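Local coordinates for putrescine aminotransferase (Halomonas elongata DSM 2581, PDB 6GWI), which probably transfers amino groups from amines such as putrescine to keto acids, as a pyridoxal-5'-phosphate-dependent class-III aminotransferase, at residues Leu354-Gly368 with Arg371-Lys385. Numbering follows the deposited sequence.
Sequences LAERWASLVDHPIVG and RSLGLMGALELVADK
Trp358 descends from helix 342-359 onto the beta hairpin of strands 367-373 and 376-381, its indole lying obliquely against Leu379. With CG anti to the backbone N (chi1 -159°), the ring is directed at the sheet and its NE1 donates to Ala378 O at 3.1 Å. That oxygen lies near the indole plane, whereas the N-H arrives from above the carbonyl plane; the same oxygen also accepts from Arg371 N within the hairpin. Leu379 lays CD2 over the rim of one indole face, and its CG is 3.4 Å from Trp358 CZ2. Leu361 CD1 lies over the rim of the same face and meets Leu379 CD1 at 4.1 Å, the two leucines crossing at about a right angle. Replacing Trp358 by an alanine removes ring and N-H alike, and is likely to open a gap beside Leu379 and leave Ala378 O without its bond from the helix. One turn earlier, Leu354 CD2 packs on Leu375 CD2 at 3.8 Å, and Ala355 rests on Ser372 OG. Farther along, Val367 and Leu381 form an antiparallel non-hydrogen-bonded pair, flanked by hydrogen bonds from Val382 N to Ile366 O (3.0 Å) and Gly368 N to Glu380 O (2.7 Å). Helix segment 354-359 runs nearly parallel to strand 376-381 (axes 11° apart) on an antiparallel sheet, consistent with the C-terminal domain of fold-type I aminotransferases; strand 418-421 continues the sheet, and helix 429-450 packs alongside through Leu435 on Trp358.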
ATOM      1  N   LEU B 354     -27.936 -13.621  14.061  1.00 41.97           N
ATOM      2  CA  LEU B 354     -27.984 -13.446  12.613  1.00 44.65           C
ATOM      3  C   LEU B 354     -28.379 -14.747  11.926  1.00 38.04           C
ATOM      4  O   LEU B 354     -29.219 -14.756  11.019  1.00 30.62           O
ATOM      5  CB  LEU B 354     -26.631 -12.958  12.093  1.00 45.40           C
ATOM      6  CG  LEU B 354     -26.493 -12.927  10.567  1.00 39.62           C
ATOM      7  CD1 LEU B 354     -27.471 -11.930   9.958  1.00 35.48           C
ATOM      8  CD2 LEU B 354     -25.066 -12.605  10.143  1.00 47.59           C
ATOM      9  N   ALA B 355     -27.769 -15.860  12.343  1.00 49.29           N
ATOM     10  CA  ALA B 355     -27.999 -17.140  11.681  1.00 41.83           C
ATOM     11  C   ALA B 355     -29.480 -17.500  11.654  1.00 48.57           C
ATOM     12  O   ALA B 355     -30.011 -17.917  10.619  1.00 42.76           O
ATOM     13  CB  ALA B 355     -27.195 -18.235  12.384  1.00 46.30           C
ATOM     14  N   GLU B 356     -30.167 -17.352  12.790  1.00 53.14           N
ATOM     15  CA  GLU B 356     -31.583 -17.708  12.832  1.00 54.59           C
ATOM     16  C   GLU B 356     -32.425 -16.720  12.034  1.00 52.37           C
ATOM     17  O   GLU B 356     -33.325 -17.128  11.288  1.00 51.61           O
ATOM     18  CB  GLU B 356     -32.063 -17.803  14.283  1.00 68.49           C
ATOM     19  CG  GLU B 356     -31.719 -16.613  15.163  1.00 71.29           C
ATOM     20  CD  GLU B 356     -32.318 -16.728  16.554  1.00 68.31           C
ATOM     21  OE1 GLU B 356     -31.570 -17.056  17.499  1.00 66.36           O
ATOM     22  OE2 GLU B 356     -33.542 -16.513  16.698  1.00 64.53           O
ATOM     23  N   ARG B 357     -32.147 -15.420  12.161  1.00 47.32           N
ATOM     24  CA  ARG B 357     -32.889 -14.434  11.383  1.00 47.25           C
ATOM     25  C   ARG B 357     -32.565 -14.563   9.898  1.00 57.22           C
ATOM     26  O   ARG B 357     -33.450 -14.424   9.045  1.00 55.09           O
ATOM     27  CB  ARG B 357     -32.565 -13.024  11.877  1.00 43.56           C
ATOM     28  CG  ARG B 357     -32.999 -12.715  13.311  1.00 48.01           C
ATOM     29  CD  ARG B 357     -34.497 -12.887  13.535  1.00 62.28           C
ATOM     30  NE  ARG B 357     -34.934 -12.196  14.747  1.00 93.18           N
ATOM     31  CZ  ARG B 357     -36.171 -12.234  15.238  1.00109.64           C
ATOM     32  NH1 ARG B 357     -37.115 -12.940  14.630  1.00118.32           N
ATOM     33  NH2 ARG B 357     -36.463 -11.563  16.345  1.00117.43           N
ATOM     34  N   TRP B 358     -31.297 -14.825   9.573  1.00 63.06           N
ATOM     35  CA  TRP B 358     -30.897 -15.030   8.185  1.00 50.72           C
ATOM     36  C   TRP B 358     -31.582 -16.252   7.586  1.00 52.01           C
ATOM     37  O   TRP B 358     -31.985 -16.237   6.417  1.00 44.79           O
ATOM     38  CB  TRP B 358     -29.379 -15.183   8.119  1.00 49.51           C
ATOM     39  CG  TRP B 358     -28.744 -14.913   6.789  1.00 40.97           C
ATOM     40  CD1 TRP B 358     -28.005 -15.787   6.045  1.00 33.78           C
ATOM     41  CD2 TRP B 358     -28.750 -13.676   6.066  1.00 47.39           C
ATOM     42  NE1 TRP B 358     -27.561 -15.174   4.899  1.00 42.78           N
ATOM     43  CE2 TRP B 358     -28.005 -13.878   4.888  1.00 43.85           C
ATOM     44  CE3 TRP B 358     -29.317 -12.419   6.297  1.00 46.42           C
ATOM     45  CZ2 TRP B 358     -27.813 -12.873   3.945  1.00 38.38           C
ATOM     46  CZ3 TRP B 358     -29.130 -11.424   5.355  1.00 41.02           C
ATOM     47  CH2 TRP B 358     -28.385 -11.656   4.194  1.00 34.08           C
ATOM     48  N   ALA B 359     -31.713 -17.327   8.372  1.00 57.43           N
ATOM     49  CA  ALA B 359     -32.328 -18.555   7.883  1.00 56.32           C
ATOM     50  C   ALA B 359     -33.814 -18.395   7.590  1.00 51.04           C
ATOM     51  O   ALA B 359     -34.385 -19.235   6.886  1.00 48.80           O
ATOM     52  CB  ALA B 359     -32.126 -19.684   8.894  1.00 62.48           C
ATOM     53  N   SER B 360     -34.456 -17.352   8.116  1.00 51.20           N
ATOM     54  CA  SER B 360     -35.854 -17.109   7.787  1.00 55.18           C
ATOM     55  C   SER B 360     -36.042 -16.684   6.336  1.00 77.52           C
ATOM     56  O   SER B 360     -37.187 -16.592   5.881  1.00114.27           O
ATOM     57  CB  SER B 360     -36.435 -16.041   8.717  1.00 37.26           C
ATOM     58  OG  SER B 360     -36.081 -14.737   8.289  1.00 49.37           O
ATOM     59  N   LEU B 361     -34.957 -16.430   5.606  1.00 64.99           N
ATOM     60  CA  LEU B 361     -35.031 -16.045   4.204  1.00 60.29           C
ATOM     61  C   LEU B 361     -34.964 -17.232   3.248  1.00 49.24           C
ATOM     62  O   LEU B 361     -35.110 -17.035   2.037  1.00 40.55           O
ATOM     63  CB  LEU B 361     -33.902 -15.064   3.867  1.00 60.94           C
ATOM     64  CG  LEU B 361     -33.952 -13.704   4.564  1.00 64.67           C
ATOM     65  CD1 LEU B 361     -32.647 -12.947   4.364  1.00 77.21           C
ATOM     66  CD2 LEU B 361     -35.127 -12.881   4.052  1.00 59.92           C
ATOM     67  N   VAL B 362     -34.754 -18.453   3.752  1.00 76.74           N
ATOM     68  CA  VAL B 362     -34.581 -19.597   2.861  1.00 73.55           C
ATOM     69  C   VAL B 362     -35.883 -19.946   2.153  1.00 70.89           C
ATOM     70  O   VAL B 362     -35.865 -20.532   1.063  1.00 68.68           O
ATOM     71  CB  VAL B 362     -34.034 -20.812   3.637  1.00 74.77           C
ATOM     72  CG1 VAL B 362     -32.733 -20.456   4.340  1.00 75.40           C
ATOM     73  CG2 VAL B 362     -35.069 -21.329   4.633  1.00 75.75           C
ATOM     74  N   ASP B 363     -37.025 -19.614   2.749  1.00 61.26           N
ATOM     75  CA  ASP B 363     -38.319 -19.913   2.149  1.00 62.90           C
ATOM     76  C   ASP B 363     -38.780 -18.845   1.163  1.00 62.22           C
ATOM     77  O   ASP B 363     -39.898 -18.942   0.648  1.00 59.94           O
ATOM     78  CB  ASP B 363     -39.378 -20.114   3.243  1.00 64.14           C
ATOM     79  CG  ASP B 363     -39.473 -18.939   4.198  1.00 82.28           C
ATOM     80  OD1 ASP B 363     -39.831 -19.163   5.375  1.00 84.68           O
ATOM     81  OD2 ASP B 363     -39.158 -17.800   3.791  1.00 90.21           O
ATOM     82  N   HIS B 364     -37.958 -17.835   0.889  1.00 52.29           N
ATOM     83  CA  HIS B 364     -38.334 -16.816  -0.078  1.00 66.89           C
ATOM     84  C   HIS B 364     -38.360 -17.413  -1.486  1.00 83.23           C
ATOM     85  O   HIS B 364     -37.601 -18.336  -1.791  1.00106.56           O
ATOM     86  CB  HIS B 364     -37.353 -15.647  -0.030  1.00 68.41           C
ATOM     87  CG  HIS B 364     -37.805 -14.449  -0.807  1.00 52.33           C
ATOM     88  ND1 HIS B 364     -37.654 -14.348  -2.173  1.00 46.26           N
ATOM     89  CD2 HIS B 364     -38.393 -13.296  -0.408  1.00 45.03           C
ATOM     90  CE1 HIS B 364     -38.142 -13.192  -2.585  1.00 47.42           C
ATOM     91  NE2 HIS B 364     -38.592 -12.532  -1.533  1.00 50.80           N
ATOM     92  N   PRO B 365     -39.233 -16.906  -2.360  1.00 62.92           N
ATOM     93  CA  PRO B 365     -39.348 -17.505  -3.700  1.00 57.99           C
ATOM     94  C   PRO B 365     -38.051 -17.590  -4.495  1.00 54.49           C
ATOM     95  O   PRO B 365     -37.938 -18.486  -5.342  1.00 46.70           O
ATOM     96  CB  PRO B 365     -40.371 -16.591  -4.398  1.00 55.63           C
ATOM     97  CG  PRO B 365     -41.148 -15.923  -3.292  1.00 57.70           C
ATOM     98  CD  PRO B 365     -40.449 -16.160  -1.985  1.00 62.99           C
ATOM     99  N   ILE B 366     -37.063 -16.716  -4.266  1.00 64.03           N
ATOM    100  CA  ILE B 366     -35.865 -16.707  -5.097  1.00 60.87           C
ATOM    101  C   ILE B 366     -34.586 -16.962  -4.303  1.00 46.14           C
ATOM    102  O   ILE B 366     -33.492 -16.747  -4.825  1.00 38.03           O
ATOM    103  CB  ILE B 366     -35.738 -15.393  -5.901  1.00 56.77           C
ATOM    104  CG1 ILE B 366     -35.676 -14.176  -4.971  1.00 47.17           C
ATOM    105  CG2 ILE B 366     -36.873 -15.267  -6.910  1.00 52.24           C
ATOM    106  CD1 ILE B 366     -35.140 -12.918  -5.649  1.00 38.44           C
ATOM    107  N   VAL B 367     -34.687 -17.438  -3.069  1.00 53.46           N
ATOM    108  CA  VAL B 367     -33.509 -17.748  -2.266  1.00 43.34           C
ATOM    109  C   VAL B 367     -33.280 -19.253  -2.333  1.00 34.71           C
ATOM    110  O   VAL B 367     -34.052 -20.033  -1.769  1.00 36.72           O
ATOM    111  CB  VAL B 367     -33.666 -17.269  -0.817  1.00 48.62           C
ATOM    112  CG1 VAL B 367     -32.452 -17.668   0.014  1.00 63.81           C
ATOM    113  CG2 VAL B 367     -33.856 -15.758  -0.783  1.00 43.91           C
ATOM    114  N   GLY B 368     -32.197 -19.661  -2.994  1.00 35.97           N
ATOM    115  CA  GLY B 368     -31.858 -21.065  -3.107  1.00 46.67           C
ATOM    116  C   GLY B 368     -30.987 -21.577  -1.979  1.00 37.84           C
ATOM    117  O   GLY B 368     -30.945 -22.784  -1.718  1.00 38.30           O
ATOM    118  N   ARG B 371     -26.555 -18.824   3.978  1.00 88.50           N
ATOM    119  CA  ARG B 371     -25.448 -19.300   4.795  1.00 31.31           C
ATOM    120  C   ARG B 371     -24.833 -18.136   5.556  1.00 44.71           C
ATOM    121  O   ARG B 371     -24.793 -17.005   5.065  1.00 28.54           O
ATOM    122  CB  ARG B 371     -24.373 -19.987   3.939  1.00 50.31           C
ATOM    123  CG  ARG B 371     -23.773 -19.096   2.857  1.00 45.63           C
ATOM    124  CD  ARG B 371     -22.605 -19.778   2.160  1.00 39.52           C
ATOM    125  NE  ARG B 371     -22.004 -18.918   1.146  1.00 35.74           N
ATOM    126  CZ  ARG B 371     -22.393 -18.861  -0.125  1.00 31.41           C
ATOM    127  NH1 ARG B 371     -23.387 -19.625  -0.559  1.00 28.04           N
ATOM    128  NH2 ARG B 371     -21.779 -18.038  -0.967  1.00 29.35           N
ATOM    129  N   SER B 372     -24.341 -18.422   6.756  1.00 43.57           N
ATOM    130  CA  SER B 372     -23.676 -17.400   7.544  1.00 45.28           C
ATOM    131  C   SER B 372     -22.704 -18.067   8.501  1.00 42.84           C
ATOM    132  O   SER B 372     -22.843 -19.244   8.845  1.00 41.87           O
ATOM    133  CB  SER B 372     -24.680 -16.530   8.314  1.00 44.23           C
ATOM    134  OG  SER B 372     -25.329 -17.265   9.336  1.00 38.90           O
ATOM    135  N   LEU B 373     -21.706 -17.296   8.918  1.00 36.24           N
ATOM    136  CA  LEU B 373     -20.747 -17.715   9.933  1.00 36.94           C
ATOM    137  C   LEU B 373     -20.275 -16.448  10.626  1.00 34.02           C
ATOM    138  O   LEU B 373     -19.819 -15.515   9.957  1.00 38.52           O
ATOM    139  CB  LEU B 373     -19.573 -18.478   9.318  1.00 37.50           C
ATOM    140  CG  LEU B 373     -18.465 -18.908  10.283  1.00 42.95           C
ATOM    141  CD1 LEU B 373     -19.016 -19.776  11.409  1.00 40.75           C
ATOM    142  CD2 LEU B 373     -17.357 -19.639   9.540  1.00 36.03           C
ATOM    143  N   GLY B 374     -20.380 -16.412  11.949  1.00 26.94           N
ATOM    144  CA  GLY B 374     -20.153 -15.155  12.639  1.00 32.00           C
ATOM    145  C   GLY B 374     -21.067 -14.093  12.064  1.00 33.10           C
ATOM    146  O   GLY B 374     -22.283 -14.286  11.959  1.00 30.96           O
ATOM    147  N   LEU B 375     -20.495 -12.953  11.682  1.00 44.75           N
ATOM    148  CA  LEU B 375     -21.250 -11.886  11.030  1.00 43.16           C
ATOM    149  C   LEU B 375     -20.843 -11.726   9.565  1.00 35.72           C
ATOM    150  O   LEU B 375     -20.699 -10.613   9.055  1.00 26.16           O
ATOM    151  CB  LEU B 375     -21.093 -10.573  11.792  1.00 47.66           C
ATOM    152  CG  LEU B 375     -21.826 -10.539  13.141  1.00 39.31           C
ATOM    153  CD1 LEU B 375     -21.487  -9.276  13.918  1.00 30.34           C
ATOM    154  CD2 LEU B 375     -23.342 -10.662  12.972  1.00 25.22           C
ATOM    155  N   MET B 376     -20.666 -12.851   8.875  1.00 30.84           N
ATOM    156  CA  MET B 376     -20.579 -12.899   7.421  1.00 24.98           C
ATOM    157  C   MET B 376     -21.718 -13.782   6.934  1.00 24.51           C
ATOM    158  O   MET B 376     -21.913 -14.884   7.458  1.00 29.91           O
ATOM    159  CB  MET B 376     -19.236 -13.461   6.946  1.00 26.09           C
ATOM    160  CG  MET B 376     -19.058 -13.462   5.426  1.00 31.70           C
ATOM    161  SD  MET B 376     -17.545 -14.276   4.856  1.00 36.46           S
ATOM    162  CE  MET B 376     -16.289 -13.374   5.760  1.00 34.94           C
ATOM    163  N   GLY B 377     -22.463 -13.310   5.940  1.00 31.37           N
ATOM    164  CA  GLY B 377     -23.594 -14.057   5.435  1.00 30.47           C
ATOM    165  C   GLY B 377     -23.727 -13.893   3.935  1.00 35.07           C
ATOM    166  O   GLY B 377     -23.215 -12.942   3.341  1.00 36.24           O
ATOM    167  N   ALA B 378     -24.428 -14.850   3.331  1.00 31.91           N
ATOM    168  CA  ALA B 378     -24.652 -14.826   1.894  1.00 25.75           C
ATOM    169  C   ALA B 378     -25.987 -15.475   1.560  1.00 24.97           C
ATOM    170  O   ALA B 378     -26.463 -16.361   2.275  1.00 35.84           O
ATOM    171  CB  ALA B 378     -23.523 -15.540   1.141  1.00 24.40           C
ATOM    172  N   LEU B 379     -26.583 -15.014   0.461  1.00 27.13           N
ATOM    173  CA  LEU B 379     -27.758 -15.631  -0.135  1.00 43.05           C
ATOM    174  C   LEU B 379     -27.456 -16.006  -1.580  1.00 44.34           C
ATOM    175  O   LEU B 379     -26.736 -15.285  -2.281  1.00 42.05           O
ATOM    176  CB  LEU B 379     -28.973 -14.698  -0.124  1.00 51.69           C
ATOM    177  CG  LEU B 379     -29.408 -14.050   1.188  1.00 48.68           C
ATOM    178  CD1 LEU B 379     -30.480 -13.008   0.906  1.00 46.02           C
ATOM    179  CD2 LEU B 379     -29.913 -15.092   2.177  1.00 46.53           C
ATOM    180  N   GLU B 380     -28.011 -17.131  -2.023  1.00 30.50           N
ATOM    181  CA  GLU B 380     -27.892 -17.584  -3.406  1.00 42.53           C
ATOM    182  C   GLU B 380     -29.249 -17.379  -4.071  1.00 39.88           C
ATOM    183  O   GLU B 380     -30.234 -18.024  -3.694  1.00 48.63           O
ATOM    184  CB  GLU B 380     -27.461 -19.047  -3.476  1.00 34.88           C
ATOM    185  CG  GLU B 380     -26.106 -19.349  -2.847  1.00 31.47           C
ATOM    186  CD  GLU B 380     -24.941 -18.767  -3.628  1.00 34.04           C
ATOM    187  OE1 GLU B 380     -25.177 -18.052  -4.623  1.00 35.99           O
ATOM    188  OE2 GLU B 380     -23.782 -19.032  -3.249  1.00 36.05           O
ATOM    189  N   LEU B 381     -29.302 -16.482  -5.051  1.00 36.93           N
ATOM    190  CA  LEU B 381     -30.535 -16.237  -5.788  1.00 51.07           C
ATOM    191  C   LEU B 381     -30.669 -17.259  -6.911  1.00 32.46           C
ATOM    192  O   LEU B 381     -29.714 -17.504  -7.656  1.00 35.28           O
ATOM    193  CB  LEU B 381     -30.547 -14.815  -6.346  1.00 67.65           C
ATOM    194  CG  LEU B 381     -30.323 -13.686  -5.334  1.00 73.26           C
ATOM    195  CD1 LEU B 381     -30.513 -12.329  -6.003  1.00 73.81           C
ATOM    196  CD2 LEU B 381     -31.237 -13.819  -4.123  1.00 78.96           C
ATOM    197  N   VAL B 382     -31.852 -17.866  -7.021  1.00 62.09           N
ATOM    198  CA  VAL B 382     -32.134 -18.855  -8.052  1.00 72.25           C
ATOM    199  C   VAL B 382     -33.491 -18.559  -8.674  1.00 63.65           C
ATOM    200  O   VAL B 382     -34.375 -17.979  -8.037  1.00 53.63           O
ATOM    201  CB  VAL B 382     -32.113 -20.302  -7.503  1.00 72.99           C
ATOM    202  CG1 VAL B 382     -30.764 -20.623  -6.875  1.00 79.95           C
ATOM    203  CG2 VAL B 382     -33.252 -20.516  -6.508  1.00 35.41           C
ATOM    204  N   ALA B 383     -33.649 -18.966  -9.934  1.00 69.96           N
ATOM    205  CA  ALA B 383     -34.934 -18.881 -10.615  1.00 63.76           C
ATOM    206  C   ALA B 383     -35.817 -20.093 -10.342  1.00 59.78           C
ATOM    207  O   ALA B 383     -37.048 -19.968 -10.354  1.00 48.70           O
ATOM    208  CB  ALA B 383     -34.717 -18.734 -12.125  1.00 50.10           C
ATOM    209  N   ASP B 384     -35.218 -21.252 -10.076  1.00 58.37           N
ATOM    210  CA  ASP B 384     -35.952 -22.479  -9.784  1.00 66.27           C
ATOM    211  C   ASP B 384     -35.344 -23.100  -8.538  1.00 55.04           C
ATOM    212  O   ASP B 384     -34.173 -23.491  -8.546  1.00 49.03           O
ATOM    213  CB  ASP B 384     -35.884 -23.455 -10.965  1.00 83.47           C
ATOM    214  CG  ASP B 384     -36.699 -24.715 -10.735  1.00 96.77           C
ATOM    215  OD1 ASP B 384     -37.814 -24.801 -11.292  1.00100.11           O
ATOM    216  OD2 ASP B 384     -36.254 -25.592  -9.966  1.00103.87           O
ATOM    217  N   LYS B 385     -36.135 -23.189  -7.464  1.00 46.20           N
ATOM    218  CA  LYS B 385     -35.600 -23.743  -6.227  1.00 54.80           C
ATOM    219  C   LYS B 385     -35.420 -25.253  -6.291  1.00 77.79           C
ATOM    220  O   LYS B 385     -34.483 -25.787  -5.687  1.00 78.63           O
ATOM    221  CB  LYS B 385     -36.502 -23.417  -5.044  1.00 67.07           C
ATOM    222  CG  LYS B 385     -36.285 -22.055  -4.459  1.00 74.55           C
ATOM    223  CD  LYS B 385     -37.205 -21.867  -3.282  1.00 89.94           C
ATOM    224  CE  LYS B 385     -36.408 -22.031  -1.991  1.00105.35           C
ATOM    225  NZ  LYS B 385     -36.032 -23.466  -1.778  1.00114.25           N
TER